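Local atomic coordinates of hydroquinone dioxygenase large subunit (Pseudomonas sp., PDB entry 4ZXA), a protein that forms, with a small subunit, the Fe2+-dependent hydroquinone 1,2-dioxygenase PnpCD, a cupin-type enzyme that probably cleaves the hydroquinone ring. Residues A75-F79 with I125-F129; L133-T137 with C164-F168. All coordinates share one frame. Numbering follows the deposited sequence.

Contact 1. Residues A75-F79 with I125-F129. With H8N (4-hydroxybenzonitrile), chain J.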
ATOM      1  N   ALA E  75      -3.322  -6.614  19.643  1.00 22.74           N
ATOM      2  CA  ALA E  75      -2.679  -5.956  20.766  1.00 24.26           C
ATOM      3  C   ALA E  75      -3.642  -4.978  21.427  1.00 30.30           C
ATOM      4  O   ALA E  75      -3.559  -4.740  22.632  1.00 29.99           O
ATOM      5  CB  ALA E  75      -1.408  -5.237  20.320  1.00 21.65           C
ATOM      6  N   TRP E  76      -4.544  -4.408  20.630  1.00 28.94           N
ATOM      7  CA  TRP E  76      -5.473  -3.387  21.118  1.00 27.02           C
ATOM      8  C   TRP E  76      -6.784  -3.991  21.610  1.00 25.96           C
ATOM      9  O   TRP E  76      -7.666  -3.277  22.064  1.00 26.11           O
ATOM     10  CB  TRP E  76      -5.789  -2.360  20.020  1.00 23.65           C
ATOM     11  CG  TRP E  76      -4.599  -1.639  19.480  1.00 23.96           C
ATOM     12  CD1 TRP E  76      -3.344  -1.611  20.013  1.00 24.26           C
ATOM     13  CD2 TRP E  76      -4.547  -0.859  18.277  1.00 22.03           C
ATOM     14  NE1 TRP E  76      -2.517  -0.855  19.220  1.00 21.49           N
ATOM     15  CE2 TRP E  76      -3.226  -0.386  18.147  1.00 19.54           C
ATOM     16  CE3 TRP E  76      -5.480  -0.520  17.296  1.00 20.76           C
ATOM     17  CZ2 TRP E  76      -2.826   0.422  17.089  1.00 21.87           C
ATOM     18  CZ3 TRP E  76      -5.085   0.267  16.246  1.00 18.36           C
ATOM     19  CH2 TRP E  76      -3.767   0.731  16.145  1.00 21.45           C
ATOM     20  N   GLY E  77      -6.931  -5.304  21.496  1.00 32.00           N
ATOM     21  CA  GLY E  77      -8.176  -5.942  21.889  1.00 22.51           C
ATOM     22  C   GLY E  77      -9.320  -5.457  21.029  1.00 27.23           C
ATOM     23  O   GLY E  77     -10.459  -5.333  21.489  1.00 33.35           O
ATOM     24  N   PHE E  78      -9.006  -5.183  19.765  1.00 27.70           N
ATOM     25  CA  PHE E  78      -9.978  -4.709  18.779  1.00 23.60           C
ATOM     26  C   PHE E  78     -10.386  -3.254  18.968  1.00 25.27           C
ATOM     27  O   PHE E  78     -11.284  -2.759  18.291  1.00 24.64           O
ATOM     28  CB  PHE E  78     -11.172  -5.667  18.667  1.00 24.98           C
ATOM     29  CG  PHE E  78     -10.768  -7.051  18.245  1.00 26.74           C
ATOM     30  CD1 PHE E  78     -10.452  -7.315  16.912  1.00 25.35           C
ATOM     31  CD2 PHE E  78     -10.649  -8.072  19.174  1.00 22.42           C
ATOM     32  CE1 PHE E  78     -10.049  -8.591  16.500  1.00 23.18           C
ATOM     33  CE2 PHE E  78     -10.250  -9.343  18.783  1.00 28.91           C
ATOM     34  CZ  PHE E  78      -9.946  -9.608  17.438  1.00 28.98           C
ATOM     35  N   PHE E  79      -9.702  -2.569  19.881  1.00 25.40           N
ATOM     36  CA  PHE E  79      -9.792  -1.123  19.961  1.00 26.33           C
ATOM     37  C   PHE E  79     -11.241  -0.671  20.161  1.00 26.46           C
ATOM     38  O   PHE E  79     -11.983  -1.279  20.932  1.00 28.25           O
ATOM     39  CB  PHE E  79      -9.209  -0.516  18.681  1.00 25.18           C
ATOM     40  CG  PHE E  79      -8.605   0.853  18.871  1.00 25.78           C
ATOM     41  CD1 PHE E  79      -8.278   1.314  20.135  1.00 27.37           C
ATOM     42  CD2 PHE E  79      -8.377   1.681  17.783  1.00 23.75           C
ATOM     43  CE1 PHE E  79      -7.722   2.588  20.312  1.00 34.11           C
ATOM     44  CE2 PHE E  79      -7.830   2.951  17.949  1.00 30.16           C
ATOM     45  CZ  PHE E  79      -7.497   3.404  19.210  1.00 26.43           C
ATOM     46  N   ILE E 125     -12.566 -15.027  17.945  1.00 30.75           N
ATOM     47  CA  ILE E 125     -11.856 -14.280  16.914  1.00 28.47           C
ATOM     48  C   ILE E 125     -10.459 -13.893  17.387  1.00 34.76           C
ATOM     49  O   ILE E 125      -9.513 -13.873  16.590  1.00 33.14           O
ATOM     50  CB  ILE E 125     -12.621 -13.023  16.457  1.00 29.76           C
ATOM     51  CG1 ILE E 125     -11.821 -12.289  15.377  1.00 22.43           C
ATOM     52  CG2 ILE E 125     -12.908 -12.110  17.631  1.00 26.43           C
ATOM     53  CD1 ILE E 125     -12.657 -11.395  14.513  1.00 18.72           C
ATOM     54  N   MET E 126     -10.329 -13.598  18.680  1.00 27.70           N
ATOM     55  CA  MET E 126      -9.019 -13.261  19.238  1.00 32.70           C
ATOM     56  C   MET E 126      -8.075 -14.458  19.187  1.00 26.50           C
ATOM     57  O   MET E 126      -6.899 -14.314  18.876  1.00 31.79           O
ATOM     58  CB  MET E 126      -9.139 -12.724  20.679  1.00 29.01           C
ATOM     59  CG  MET E 126      -7.821 -12.579  21.400  1.00 29.83           C
ATOM     60  SD  MET E 126      -6.765 -11.272  20.717  1.00 38.40           S
ATOM     61  CE  MET E 126      -7.730  -9.831  21.199  1.00 29.45           C
ATOM     62  N   ALA E 127      -8.599 -15.639  19.489  1.00 26.24           N
ATOM     63  CA  ALA E 127      -7.794 -16.857  19.476  1.00 26.05           C
ATOM     64  C   ALA E 127      -7.362 -17.173  18.053  1.00 28.60           C
ATOM     65  O   ALA E 127      -6.195 -17.484  17.798  1.00 27.03           O
ATOM     66  CB  ALA E 127      -8.574 -18.017  20.070  1.00 27.42           C
ATOM     67  N   THR E 128      -8.310 -17.079  17.128  1.00 29.73           N
ATOM     68  CA  THR E 128      -8.002 -17.262  15.719  1.00 30.25           C
ATOM     69  C   THR E 128      -6.931 -16.278  15.260  1.00 28.63           C
ATOM     70  O   THR E 128      -5.956 -16.674  14.616  1.00 31.07           O
ATOM     71  CB  THR E 128      -9.253 -17.097  14.839  1.00 32.75           C
ATOM     72  OG1 THR E 128     -10.298 -17.937  15.340  1.00 32.60           O
ATOM     73  CG2 THR E 128      -8.945 -17.461  13.393  1.00 24.45           C
ATOM     74  N   PHE E 129      -7.101 -15.000  15.594  1.00 27.20           N
ATOM     75  CA  PHE E 129      -6.119 -13.988  15.184  1.00 28.53           C
ATOM     76  C   PHE E 129      -4.713 -14.232  15.752  1.00 25.04           C
ATOM     77  O   PHE E 129      -3.721 -14.120  15.033  1.00 23.60           O
ATOM     78  CB  PHE E 129      -6.599 -12.567  15.518  1.00 24.25           C
ATOM     79  CG  PHE E 129      -7.544 -11.984  14.504  1.00 24.22           C
ATOM     80  CD1 PHE E 129      -8.250 -12.807  13.627  1.00 28.65           C
ATOM     81  CD2 PHE E 129      -7.713 -10.611  14.411  1.00 22.10           C
ATOM     82  CE1 PHE E 129      -9.119 -12.266  12.687  1.00 23.65           C
ATOM     83  CE2 PHE E 129      -8.576 -10.054  13.480  1.00 24.32           C
ATOM     84  CZ  PHE E 129      -9.286 -10.880  12.618  1.00 29.41           C
TER
HETATM   85  NAA H8N J 402      -6.977   6.103  16.287  1.00 25.61           N
HETATM   86  CAC H8N J 402      -5.892   5.884  16.572  1.00 26.08           C
HETATM   87  CAI H8N J 402      -4.468   5.641  16.947  1.00 22.33           C
HETATM   88  CAF H8N J 402      -3.595   6.722  16.954  1.00 26.14           C
HETATM   89  CAD H8N J 402      -2.259   6.536  17.295  1.00 25.04           C
HETATM   90  CAH H8N J 402      -1.840   5.256  17.621  1.00 21.20           C
HETATM   91  OAB H8N J 402      -0.525   5.058  17.945  1.00 24.40           O
HETATM   92  CAE H8N J 402      -2.711   4.172  17.614  1.00 23.16           C
HETATM   93  CAG H8N J 402      -4.041   4.368  17.276  1.00 22.78           C

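Contact 2. Residues L133-T137 with C164-F168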
ATOM      1  N   LEU E 133      -1.249 -14.787  13.483  1.00 26.45           N
ATOM      2  CA  LEU E 133       0.030 -14.100  13.656  1.00 28.36           C
ATOM      3  C   LEU E 133       1.142 -15.111  13.906  1.00 29.64           C
ATOM      4  O   LEU E 133       2.199 -15.058  13.279  1.00 28.58           O
ATOM      5  CB  LEU E 133      -0.019 -13.085  14.806  1.00 21.04           C
ATOM      6  CG  LEU E 133      -0.874 -11.831  14.645  1.00 24.97           C
ATOM      7  CD1 LEU E 133      -1.051 -11.136  16.004  1.00 27.60           C
ATOM      8  CD2 LEU E 133      -0.248 -10.891  13.617  1.00 23.98           C
ATOM      9  N   ARG E 134       0.897 -16.031  14.829  1.00 31.50           N
ATOM     10  CA  ARG E 134       1.886 -17.040  15.175  1.00 29.74           C
ATOM     11  C   ARG E 134       2.343 -17.766  13.926  1.00 27.47           C
ATOM     12  O   ARG E 134       3.539 -17.883  13.667  1.00 30.38           O
ATOM     13  CB  ARG E 134       1.310 -18.032  16.191  1.00 33.62           C
ATOM     14  CG  ARG E 134       2.349 -18.923  16.862  1.00 41.68           C
ATOM     15  CD  ARG E 134       1.714 -19.830  17.926  1.00 57.96           C
ATOM     16  NE  ARG E 134       2.723 -20.612  18.644  1.00 64.63           N
ATOM     17  CZ  ARG E 134       3.039 -20.447  19.929  1.00 61.14           C
ATOM     18  NH1 ARG E 134       2.417 -19.534  20.676  1.00 48.36           N
ATOM     19  NH2 ARG E 134       3.978 -21.209  20.476  1.00 61.11           N
ATOM     20  N   ASP E 135       1.386 -18.235  13.134  1.00 31.70           N
ATOM     21  CA  ASP E 135       1.723 -19.041  11.975  1.00 24.07           C
ATOM     22  C   ASP E 135       2.326 -18.239  10.803  1.00 28.93           C
ATOM     23  O   ASP E 135       3.262 -18.702  10.157  1.00 26.66           O
ATOM     24  CB  ASP E 135       0.514 -19.861  11.526  1.00 27.70           C
ATOM     25  CG  ASP E 135       0.875 -20.885  10.453  1.00 33.01           C
ATOM     26  OD1 ASP E 135       1.553 -21.882  10.788  1.00 30.99           O
ATOM     27  OD2 ASP E 135       0.488 -20.690   9.277  1.00 27.90           O
ATOM     28  N   TRP E 136       1.812 -17.040  10.536  1.00 27.25           N
ATOM     29  CA  TRP E 136       2.229 -16.293   9.347  1.00 27.93           C
ATOM     30  C   TRP E 136       3.420 -15.353   9.574  1.00 31.87           C
ATOM     31  O   TRP E 136       3.967 -14.776   8.616  1.00 27.17           O
ATOM     32  CB  TRP E 136       1.051 -15.511   8.758  1.00 30.43           C
ATOM     33  CG  TRP E 136      -0.083 -16.382   8.314  1.00 31.97           C
ATOM     34  CD1 TRP E 136      -0.146 -17.742   8.378  1.00 24.05           C
ATOM     35  CD2 TRP E 136      -1.317 -15.950   7.729  1.00 29.43           C
ATOM     36  NE1 TRP E 136      -1.339 -18.182   7.873  1.00 25.89           N
ATOM     37  CE2 TRP E 136      -2.079 -17.101   7.469  1.00 27.55           C
ATOM     38  CE3 TRP E 136      -1.845 -14.698   7.399  1.00 23.97           C
ATOM     39  CZ2 TRP E 136      -3.347 -17.044   6.898  1.00 24.80           C
ATOM     40  CZ3 TRP E 136      -3.105 -14.642   6.832  1.00 25.81           C
ATOM     41  CH2 TRP E 136      -3.840 -15.805   6.586  1.00 23.98           C
ATOM     42  N   THR E 137       3.824 -15.202  10.829  1.00 21.51           N
ATOM     43  CA  THR E 137       4.968 -14.363  11.126  1.00 26.39           C
ATOM     44  C   THR E 137       6.254 -15.172  11.258  1.00 27.82           C
ATOM     45  O   THR E 137       6.453 -15.892  12.228  1.00 31.78           O
ATOM     46  CB  THR E 137       4.758 -13.537  12.396  1.00 25.49           C
ATOM     47  OG1 THR E 137       3.508 -12.837  12.309  1.00 22.20           O
ATOM     48  CG2 THR E 137       5.898 -12.541  12.561  1.00 28.03           C
ATOM     49  N   CYS E 164       8.164 -11.292  19.412  1.00 34.90           N
ATOM     50  CA  CYS E 164       7.657 -10.026  18.893  1.00 32.41           C
ATOM     51  C   CYS E 164       6.148  -9.938  18.916  1.00 36.15           C
ATOM     52  O   CYS E 164       5.599  -8.856  19.092  1.00 39.61           O
ATOM     53  CB  CYS E 164       8.178  -9.746  17.486  1.00 32.47           C
ATOM     54  SG  CYS E 164       9.943  -9.491  17.474  1.00 40.77           S
ATOM     55  N   ILE E 165       5.472 -11.068  18.743  1.00 34.11           N
ATOM     56  CA  ILE E 165       4.022 -11.041  18.720  1.00 34.72           C
ATOM     57  C   ILE E 165       3.371 -11.295  20.082  1.00 35.27           C
ATOM     58  O   ILE E 165       2.206 -10.959  20.277  1.00 39.17           O
ATOM     59  CB  ILE E 165       3.445 -11.987  17.659  1.00 30.74           C
ATOM     60  CG1 ILE E 165       3.863 -13.419  17.947  1.00 33.27           C
ATOM     61  CG2 ILE E 165       3.910 -11.561  16.263  1.00 29.56           C
ATOM     62  CD1 ILE E 165       3.020 -14.441  17.216  1.00 34.80           C
ATOM     63  N   GLU E 166       4.101 -11.886  21.020  1.00 34.57           N
ATOM     64  CA  GLU E 166       3.555 -12.076  22.370  1.00 36.81           C
ATOM     65  C   GLU E 166       4.300 -11.222  23.379  1.00 39.13           C
ATOM     66  O   GLU E 166       4.957 -11.738  24.284  1.00 43.00           O
ATOM     67  CB  GLU E 166       3.639 -13.533  22.825  1.00 37.99           C
ATOM     68  CG  GLU E 166       3.072 -14.570  21.881  1.00 41.77           C
ATOM     69  CD  GLU E 166       3.220 -15.967  22.454  1.00 47.78           C
ATOM     70  OE1 GLU E 166       3.795 -16.846  21.782  1.00 53.87           O
ATOM     71  OE2 GLU E 166       2.774 -16.183  23.597  1.00 54.96           O
ATOM     72  N   ARG E 167       4.220  -9.912  23.229  1.00 43.51           N
ATOM     73  CA  ARG E 167       4.867  -9.053  24.195  1.00 41.10           C
ATOM     74  C   ARG E 167       4.023  -9.005  25.469  1.00 42.30           C
ATOM     75  O   ARG E 167       2.883  -8.562  25.459  1.00 48.70           O
ATOM     76  CB  ARG E 167       5.151  -7.672  23.594  1.00 44.59           C
ATOM     77  CG  ARG E 167       6.530  -7.589  22.879  1.00 40.39           C
ATOM     78  CD  ARG E 167       6.451  -6.815  21.573  1.00 32.24           C
ATOM     79  NE  ARG E 167       7.757  -6.364  21.092  1.00 32.89           N
ATOM     80  CZ  ARG E 167       8.105  -6.323  19.804  1.00 34.04           C
ATOM     81  NH1 ARG E 167       7.241  -6.725  18.888  1.00 37.76           N
ATOM     82  NH2 ARG E 167       9.310  -5.900  19.424  1.00 27.52           N
ATOM     83  N   PHE E 168       4.577  -9.527  26.554  1.00 40.86           N
ATOM     84  CA  PHE E 168       3.905  -9.500  27.847  1.00 40.69           C
ATOM     85  C   PHE E 168       4.127  -8.135  28.470  1.00 46.12           C
ATOM     86  O   PHE E 168       5.259  -7.638  28.512  1.00 42.49           O
ATOM     87  CB  PHE E 168       4.472 -10.585  28.759  1.00 40.05           C
ATOM     88  CG  PHE E 168       3.837 -10.640  30.117  1.00 44.68           C
ATOM     89  CD1 PHE E 168       4.270  -9.803  31.138  1.00 44.05           C
ATOM     90  CD2 PHE E 168       2.820 -11.540  30.382  1.00 44.08           C
ATOM     91  CE1 PHE E 168       3.693  -9.856  32.389  1.00 41.74           C
ATOM     92  CE2 PHE E 168       2.244 -11.601  31.634  1.00 41.43           C
ATOM     93  CZ  PHE E 168       2.677 -10.761  32.639  1.00 40.18           C
TER

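Contact 1. Residues A75-F79 with I125-F129
Three consecutive residues with positive phi, Gly77, Phe78 and Phe79, turn the chain sharply at the end of helix 63-75 and send two neighbouring phenylalanines to different places. Phe78, whose CA-to-CB bond points toward helix 122-136, accounts for nearly half of the buried surface. Its ring edge meets Phe129, with CE1 3.7 Å from CE2 of Phe129; the two rings lie obliquely, planes at 52° and centroids 5.6 Å apart. Phe78 CZ also packs 3.9 Å from CG1 of Ile125. Met126 starts out sideways, but its end curls in until CE is 3.5 Å from Phe78 CE2 and 4.0 Å from CA of Gly77, while its SD lies 5.5 Å from the centroid of the Phe78 ring in an oblique Met-aromatic contact. The backbone fold behind this is a Schellman motif, with Gly77 the first residue to leave helical geometry after helix 63-75, overlapping a type I' turn from Trp76 to Phe79 that is closed by Phe79 N to Trp76 O at 3.1 Å. No hydrogen bond joins the segments; apolar side-chain packing and the Met-aromatic contact hold them together. Phe129 and Met126 also touch Val74 on helix 63-75. Trp76 and Phe79 belong instead to the pocket of 4-hydroxybenzonitrile: Trp76 CZ2 lies 3.8 Å from ligand atom CAE, and Phe79 CE2, at its ring edge, 3.7 Å from the nitrile nitrogen NAA.

Contact 2. Residues L133-T137 with C164-F168
Apolar packing centres on Ile165, which points toward the last turn of helix 122-136 and takes the largest share of the buried surface. Its CD1 lies against the backbone, 3.5 Å from CA of Arg134. The same Ile165 CD1 is 3.9 Å from the backbone atom C of Leu133, and the CB atoms of Leu133 and Arg134 are each 4.1 Å from Ile165 CD1. CG2 of Ile165 lies 4.2 Å from OG1 of Thr137. This is the meeting of two helix C-termini: Thr137 and Glu166 are the first residues to leave helical geometry after helices 122-136 and 162-165, and Ile165 fits against the surface formed by Leu133, Arg134 and Thr137. Helix 63-75 borders the same cluster, its Val74 touching Leu133, its Leu67 Thr137 and its Met71 Ile165. Hydrogen bonding stays within each segment. The carbonyl O of Leu133 accepts both the backbone N of Thr137, at 2.9 Å, and its OG1, at 2.8 Å, while Arg167 NH1 makes a weak bond of 2.7 Å to O of Cys164. Charge pairing spans the exposed side, where the extended Arg134 brings NH1 to 3.2 Å from OE1 of Glu166 in a salt bridge. Arg167 turns instead to Asp142 and Asp227, pairing with both.

In the fold
Both contacts draw on helix 122-136, contact 1 near its start and contact 2 at its C-terminal end, and the segments 125-129 and 133-137 are about two turns apart along it. Helix 63-75 borders both, with Val74 touching side chains in each. Although the buried areas are nearly equal, the settings differ. Contact 1 is buried and largely aromatic, with one methionine sulfur beside the ring, and the turn that makes it also supplies two residues of the ligand pocket. Contact 2 is only partly buried: an aliphatic centre is edged by a salt bridge between exposed side chains, and neither of its segments contributes to the ligand or metal site.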